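Local coordinates for protein L-ornithine N(5)-monooxygenase (Pseudomonas aeruginosa, PDB 3S5W) that hydroxylates the side-chain nitrogen of L-ornithine with FAD, NADPH and oxygen, the first step in making the hydroxamate groups of the siderophore pyoverdin, at residues Gly235-Asp248 with Ser306-Phe320. Residues are numbered along the deposited sequence; the frame is centred on the assembly and turned at random. Where two conformers were deposited one is given.
Sequences GGQSAAEAFIDLND and SVVDTDLIERIYGVF. With NAP (NADP nicotinamide-adenine-dinucleotide phosphate), chain F.
Gln237 reaches Asp309 through two torsions: CG lies anti to the backbone N (chi1 -178°), and the chain then bends at chi2 (70°). This brings OE1 to the backbone N-H of Asp309, just before helix 310-326. Gln237 OE1 accepts from Asp309 N at 2.9 Å, in the carbonyl plane and nearly straight. The other end of the amide is also held. Gln237 NE2 donates to Glu241 OE2 at 2.9 Å, which it meets from above the carboxylate plane. These two bonds fix the rotation of the amide. The other oxygen, Glu241 OE1, forms a salt bridge with Arg126. Asp309 is the N-cap of its own helix, and its OD1 accepts from Leu312 N.

Gly235 and Gly236 belong to the glycine-rich turn of the Rossmann-type NADP(H) domain, between strand 228-233 and helix 237-249. Both segments bind NADP beside this turn. Ser238 N donates to NAP O2N on one phosphate of the diphosphate. Ser306 N binds NAP O1A on the other at 2.7 Å, while Ser306 OG reaches the 2'-phosphate. A water donates to both Gly235 O and Ser306 O and ties the two loops together.

Farther along, the N-to-C directions of the two helical segments differ by 45°, and their axes come within 10.5 Å at the closest point. Ile244 is a knob among Leu312, Arg315, Ile316 and Val319, and Leu312 fits in return among Gln237, Ala240, Glu241 and Ile244. The packing is tight where Ile244 CG1 meets Leu312 CD1 at 3.4 Å. The Ala240 methyl touches Val308 CG1, Leu312 CD2 and Ile316 CD1. The Phe243 and Phe320 side chains come from opposite directions, and their near-parallel rings are slid so far that they barely overlap, with centroids 5.3 Å apart. Near the C-terminal end of helix 237-249, Asp248 OD2 forms a salt bridge with Arg315 NH2 at 2.8 Å, in the guanidinium plane. Ile244 CG2 covers one face of that guanidinium.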
loop_
_atom_site.group_PDB
_atom_site.type_symbol
_atom_site.label_atom_id
_atom_site.label_comp_id
_atom_site.label_asym_id
_atom_site.label_seq_id
_atom_site.Cartn_x
_atom_site.Cartn_y
_atom_site.Cartn_z
ATOM N N GLY A 235 1.878 9.050 13.928
ATOM C CA GLY A 235 0.756 9.974 14.118
ATOM C C GLY A 235 -0.112 10.091 12.887
ATOM O O GLY A 235 -0.838 11.061 12.763
ATOM N N GLY A 236 -0.045 9.090 11.996
ATOM C CA GLY A 236 -0.834 9.085 10.786
ATOM C C GLY A 236 -2.044 8.199 10.970
ATOM O O GLY A 236 -2.369 7.781 12.081
ATOM N N GLN A 237 -2.688 7.901 9.860
ATOM C CA GLN A 237 -3.948 7.146 9.864
ATOM C C GLN A 237 -3.764 5.789 10.523
ATOM O O GLN A 237 -4.614 5.378 11.317
ATOM C CB GLN A 237 -4.454 6.986 8.415
ATOM C CG GLN A 237 -5.808 6.263 8.246
ATOM C CD GLN A 237 -6.960 7.089 8.753
ATOM O OE1 GLN A 237 -6.867 8.314 8.824
ATOM N NE2 GLN A 237 -8.066 6.433 9.094
ATOM N N SER A 238 -2.648 5.109 10.235
ATOM C CA SER A 238 -2.434 3.770 10.797
ATOM C C SER A 238 -2.279 3.822 12.297
ATOM O O SER A 238 -2.873 3.004 12.996
ATOM C CB SER A 238 -1.251 3.032 10.165
ATOM O OG SER A 238 -1.514 2.792 8.821
ATOM N N ALA A 239 -1.497 4.796 12.797
ATOM C CA ALA A 239 -1.358 4.990 14.266
ATOM C C ALA A 239 -2.725 5.258 14.922
ATOM O O ALA A 239 -3.052 4.679 15.944
ATOM C CB ALA A 239 -0.426 6.134 14.567
ATOM N N ALA A 240 -3.510 6.138 14.309
ATOM C CA ALA A 240 -4.853 6.478 14.800
ATOM C C ALA A 240 -5.774 5.245 14.807
ATOM O O ALA A 240 -6.535 5.054 15.756
ATOM C CB ALA A 240 -5.479 7.570 13.942
ATOM N N GLU A 241 -5.712 4.442 13.757
ATOM C CA GLU A 241 -6.568 3.221 13.715
ATOM C C GLU A 241 -6.133 2.209 14.761
ATOM O O GLU A 241 -6.965 1.625 15.439
ATOM C CB GLU A 241 -6.559 2.610 12.313
ATOM C CG GLU A 241 -7.396 3.485 11.346
ATOM C CD GLU A 241 -7.553 2.916 9.938
ATOM O OE1 GLU A 241 -6.922 1.868 9.611
ATOM O OE2 GLU A 241 -8.340 3.516 9.151
ATOM N N ALA A 242 -4.820 2.002 14.886
ATOM C CA ALA A 242 -4.278 1.142 15.948
ATOM C C ALA A 242 -4.714 1.614 17.327
ATOM O O ALA A 242 -5.190 0.820 18.170
ATOM C CB ALA A 242 -2.738 1.099 15.867
ATOM N N PHE A 243 -4.576 2.916 17.587
ATOM C CA PHE A 243 -5.018 3.425 18.865
ATOM C C PHE A 243 -6.492 3.159 19.160
ATOM O O PHE A 243 -6.845 2.781 20.264
ATOM C CB PHE A 243 -4.781 4.936 18.975
ATOM C CG PHE A 243 -5.222 5.507 20.289
ATOM C CD1 PHE A 243 -4.414 5.365 21.430
ATOM C CD2 PHE A 243 -6.439 6.202 20.394
ATOM C CE1 PHE A 243 -4.831 5.892 22.670
ATOM C CE2 PHE A 243 -6.872 6.736 21.614
ATOM C CZ PHE A 243 -6.044 6.582 22.767
ATOM N N ILE A 244 -7.356 3.423 18.193
ATOM C CA ILE A 244 -8.793 3.308 18.437
ATOM C C ILE A 244 -9.151 1.811 18.626
ATOM O O ILE A 244 -9.991 1.446 19.495
ATOM C CB ILE A 244 -9.572 3.981 17.265
ATOM C CG1 ILE A 244 -9.625 5.498 17.487
ATOM C CG2 ILE A 244 -10.972 3.374 17.072
ATOM C CD1 ILE A 244 -10.324 5.964 18.838
ATOM N N ASP A 245 -8.522 0.945 17.833
ATOM C CA ASP A 245 -8.743 -0.479 18.057
ATOM C C ASP A 245 -8.340 -0.950 19.470
ATOM O O ASP A 245 -9.094 -1.672 20.127
ATOM C CB ASP A 245 -8.039 -1.338 17.022
ATOM C CG ASP A 245 -8.623 -2.735 16.971
ATOM O OD1 ASP A 245 -9.830 -2.850 16.678
ATOM O OD2 ASP A 245 -7.882 -3.694 17.208
ATOM N N LEU A 246 -7.148 -0.557 19.941
ATOM C CA LEU A 246 -6.759 -0.876 21.319
ATOM C C LEU A 246 -7.777 -0.320 22.305
ATOM O O LEU A 246 -8.229 -1.047 23.229
ATOM C CB LEU A 246 -5.336 -0.398 21.661
ATOM C CG LEU A 246 -4.256 -1.115 20.823
ATOM C CD1 LEU A 246 -2.897 -0.469 21.061
ATOM C CD2 LEU A 246 -4.205 -2.595 21.180
ATOM N N ASN A 247 -8.143 0.951 22.130
ATOM C CA ASN A 247 -9.082 1.579 23.063
ATOM C C ASN A 247 -10.414 0.819 23.137
ATOM O O ASN A 247 -10.958 0.572 24.249
ATOM C CB ASN A 247 -9.389 3.013 22.626
ATOM C CG ASN A 247 -10.370 3.719 23.569
ATOM O OD1 ASN A 247 -10.022 4.035 24.701
ATOM N ND2 ASN A 247 -11.600 3.954 23.101
ATOM N N ASP A 248 -10.931 0.472 21.949
ATOM C CA ASP A 248 -12.272 -0.101 21.825
ATOM C C ASP A 248 -12.320 -1.596 22.167
ATOM O O ASP A 248 -13.312 -2.051 22.711
ATOM C CB ASP A 248 -12.862 0.122 20.417
ATOM C CG ASP A 248 -13.206 1.586 20.122
ATOM O OD1 ASP A 248 -13.116 2.433 21.031
ATOM O OD2 ASP A 248 -13.563 1.883 18.951
ATOM N N SER A 306 1.092 11.454 6.867
ATOM C CA SER A 306 1.111 11.967 8.251
ATOM C C SER A 306 -0.189 12.693 8.619
ATOM O O SER A 306 -0.175 13.720 9.339
ATOM C CB SER A 306 2.305 12.916 8.479
ATOM O OG SER A 306 3.532 12.272 8.168
ATOM N N VAL A 307 -1.307 12.164 8.129
ATOM C CA VAL A 307 -2.594 12.803 8.383
ATOM C C VAL A 307 -3.618 11.704 8.694
ATOM O O VAL A 307 -3.415 10.520 8.362
ATOM C CB VAL A 307 -3.085 13.646 7.194
ATOM C CG1 VAL A 307 -2.286 14.991 7.057
ATOM C CG2 VAL A 307 -3.091 12.836 5.855
ATOM N N VAL A 308 -4.687 12.127 9.342
ATOM C CA VAL A 308 -5.728 11.256 9.876
ATOM C C VAL A 308 -7.085 11.840 9.429
ATOM O O VAL A 308 -7.259 13.075 9.394
ATOM C CB VAL A 308 -5.658 11.290 11.416
ATOM C CG1 VAL A 308 -6.688 10.381 12.071
ATOM C CG2 VAL A 308 -4.219 10.919 11.912
ATOM N N ASP A 309 -8.016 10.956 9.056
ATOM C CA ASP A 309 -9.398 11.371 8.784
ATOM C C ASP A 309 -9.944 12.267 9.920
ATOM O O ASP A 309 -9.790 11.945 11.106
ATOM C CB ASP A 309 -10.300 10.144 8.605
ATOM C CG ASP A 309 -11.764 10.529 8.570
ATOM O OD1 ASP A 309 -12.481 10.281 9.569
ATOM O OD2 ASP A 309 -12.182 11.155 7.562
ATOM N N THR A 310 -10.535 13.415 9.556
ATOM C CA THR A 310 -11.058 14.351 10.558
ATOM C C THR A 310 -11.908 13.692 11.650
ATOM O O THR A 310 -11.721 13.988 12.820
ATOM C CB THR A 310 -11.826 15.531 9.897
ATOM O OG1 THR A 310 -10.892 16.290 9.132
ATOM C CG2 THR A 310 -12.391 16.482 10.949
ATOM N N ASP A 311 -12.827 12.792 11.264
ATOM C CA ASP A 311 -13.734 12.186 12.250
ATOM C C ASP A 311 -12.994 11.321 13.241
ATOM O O ASP A 311 -13.358 11.248 14.403
ATOM C CB ASP A 311 -14.871 11.414 11.585
ATOM C CG ASP A 311 -15.836 12.352 10.814
ATOM O OD1 ASP A 311 -15.947 13.564 11.146
ATOM O OD2 ASP A 311 -16.480 11.873 9.864
ATOM N N LEU A 312 -11.938 10.667 12.760
ATOM C CA LEU A 312 -11.117 9.838 13.622
ATOM C C LEU A 312 -10.278 10.710 14.587
ATOM O O LEU A 312 -10.109 10.375 15.760
ATOM C CB LEU A 312 -10.252 8.886 12.732
ATOM C CG LEU A 312 -9.343 7.856 13.415
ATOM C CD1 LEU A 312 -10.081 7.080 14.476
ATOM C CD2 LEU A 312 -8.717 6.890 12.399
ATOM N N ILE A 313 -9.781 11.858 14.115
ATOM C CA ILE A 313 -9.140 12.815 15.063
ATOM C C ILE A 313 -10.121 13.207 16.192
ATOM O O ILE A 313 -9.780 13.199 17.383
ATOM C CB ILE A 313 -8.636 14.084 14.352
ATOM C CG1 ILE A 313 -7.586 13.706 13.286
ATOM C CG2 ILE A 313 -8.113 15.077 15.377
ATOM C CD1 ILE A 313 -6.908 14.901 12.567
ATOM N N GLU A 314 -11.348 13.537 15.808
ATOM C CA GLU A 314 -12.364 13.959 16.810
ATOM C C GLU A 314 -12.621 12.828 17.817
ATOM O O GLU A 314 -12.739 13.056 19.030
ATOM C CB GLU A 314 -13.671 14.356 16.092
ATOM C CG GLU A 314 -13.618 15.780 15.505
ATOM C CD GLU A 314 -14.752 16.071 14.479
ATOM O OE1 GLU A 314 -14.596 17.037 13.695
ATOM O OE2 GLU A 314 -15.779 15.334 14.447
ATOM N N ARG A 315 -12.684 11.603 17.295
ATOM C CA ARG A 315 -12.894 10.426 18.161
ATOM C C ARG A 315 -11.752 10.268 19.158
ATOM O O ARG A 315 -11.982 10.054 20.347
ATOM C CB ARG A 315 -13.010 9.124 17.380
ATOM C CG ARG A 315 -14.394 8.860 16.843
ATOM C CD ARG A 315 -14.446 7.492 16.134
ATOM N NE ARG A 315 -14.349 6.324 17.018
ATOM C CZ ARG A 315 -14.450 5.059 16.583
ATOM N NH1 ARG A 315 -14.641 4.822 15.294
ATOM N NH2 ARG A 315 -14.373 4.032 17.423
ATOM N N ILE A 316 -10.517 10.392 18.683
ATOM C CA ILE A 316 -9.375 10.255 19.580
ATOM C C ILE A 316 -9.321 11.396 20.616
ATOM O O ILE A 316 -9.087 11.175 21.823
ATOM C CB ILE A 316 -8.057 10.090 18.759
ATOM C CG1 ILE A 316 -8.099 8.717 18.057
ATOM C CG2 ILE A 316 -6.819 10.111 19.637
ATOM C CD1 ILE A 316 -7.081 8.576 16.947
ATOM N N TYR A 317 -9.547 12.616 20.150
ATOM C CA TYR A 317 -9.542 13.751 21.069
ATOM C C TYR A 317 -10.597 13.511 22.179
ATOM O O TYR A 317 -10.346 13.778 23.356
ATOM C CB TYR A 317 -9.873 15.015 20.317
ATOM C CG TYR A 317 -9.571 16.247 21.138
ATOM C CD1 TYR A 317 -8.274 16.747 21.189
ATOM C CD2 TYR A 317 -10.576 16.907 21.872
ATOM C CE1 TYR A 317 -7.968 17.886 21.938
ATOM C CE2 TYR A 317 -10.274 18.061 22.620
ATOM C CZ TYR A 317 -8.973 18.531 22.636
ATOM O OH TYR A 317 -8.611 19.670 23.342
ATOM N N GLY A 318 -11.734 12.941 21.781
ATOM C CA GLY A 318 -12.824 12.622 22.721
ATOM C C GLY A 318 -12.372 11.621 23.776
ATOM O O GLY A 318 -12.747 11.725 24.953
ATOM N N VAL A 319 -11.618 10.602 23.341
ATOM C CA VAL A 319 -11.088 9.598 24.277
ATOM C C VAL A 319 -10.222 10.290 25.352
ATOM O O VAL A 319 -10.374 10.045 26.568
ATOM C CB VAL A 319 -10.272 8.500 23.539
ATOM C CG1 VAL A 319 -9.503 7.625 24.566
ATOM C CG2 VAL A 319 -11.200 7.646 22.639
ATOM N N PHE A 320 -9.331 11.177 24.912
ATOM C CA PHE A 320 -8.449 11.869 25.869
ATOM C C PHE A 320 -9.225 12.886 26.726
ATOM O O PHE A 320 -8.923 13.062 27.908
ATOM C CB PHE A 320 -7.262 12.527 25.146
ATOM C CG PHE A 320 -6.241 11.506 24.696
ATOM C CD1 PHE A 320 -5.454 10.839 25.644
ATOM C CD2 PHE A 320 -6.124 11.159 23.363
ATOM C CE1 PHE A 320 -4.532 9.857 25.266
ATOM C CE2 PHE A 320 -5.187 10.150 22.973
ATOM C CZ PHE A 320 -4.404 9.515 23.929
HETATM P PA NAP F . 2.282 7.795 6.909
HETATM O O1A NAP F . 1.231 8.756 6.556
HETATM O O2A NAP F . 3.470 7.868 6.081
HETATM O O5B NAP F . 2.520 7.945 8.470
HETATM C C5B NAP F . 3.765 7.590 8.945
HETATM C C4B NAP F . 3.751 8.055 10.386
HETATM O O4B NAP F . 4.905 7.481 10.929
HETATM C C3B NAP F . 3.882 9.581 10.477
HETATM O O3B NAP F . 3.217 9.950 11.678
HETATM C C2B NAP F . 5.407 9.717 10.637
HETATM O O2B NAP F . 5.746 10.833 11.406
HETATM C C1B NAP F . 5.767 8.454 11.457
HETATM N N9A NAP F . 7.187 8.122 11.256
HETATM C C8A NAP F . 7.796 7.758 10.073
HETATM N N7A NAP F . 9.113 7.551 10.296
HETATM C C5A NAP F . 9.352 7.805 11.594
HETATM C C6A NAP F . 10.522 7.778 12.354
HETATM N N6A NAP F . 11.684 7.473 11.788
HETATM N N1A NAP F . 10.450 8.097 13.677
HETATM C C2A NAP F . 9.272 8.432 14.288
HETATM N N3A NAP F . 8.103 8.463 13.538
HETATM C C4A NAP F . 8.155 8.171 12.214
HETATM O O3 NAP F . 1.709 6.285 6.948
HETATM P PN NAP F . 0.272 5.627 7.369
HETATM O O1N NAP F . 0.494 4.143 7.312
HETATM O O2N NAP F . -0.287 6.199 8.637
HETATM O O5D NAP F . -0.541 6.111 6.067
HETATM C C5D NAP F . -1.825 6.687 5.952
HETATM C C4D NAP F . -2.255 6.106 4.610
HETATM O O4D NAP F . -3.627 5.864 4.448
HETATM C C3D NAP F . -1.912 6.884 3.350
HETATM O O3D NAP F . -0.523 7.048 3.191
HETATM C C2D NAP F . -2.608 5.986 2.314
HETATM O O2D NAP F . -1.820 4.961 1.721
HETATM C C1D NAP F . -3.735 5.340 3.129
HETATM P P2B NAP F . 6.305 12.220 10.782
HETATM O O1X NAP F . 6.937 12.861 12.012
HETATM O O2X NAP F . 5.054 12.904 10.267
HETATM O O3X NAP F . 7.260 11.904 9.658
HETATM O O HOH W 1 -1.248 13.605 11.830
HETATM O O HOH W 2 -14.086 4.881 19.840
#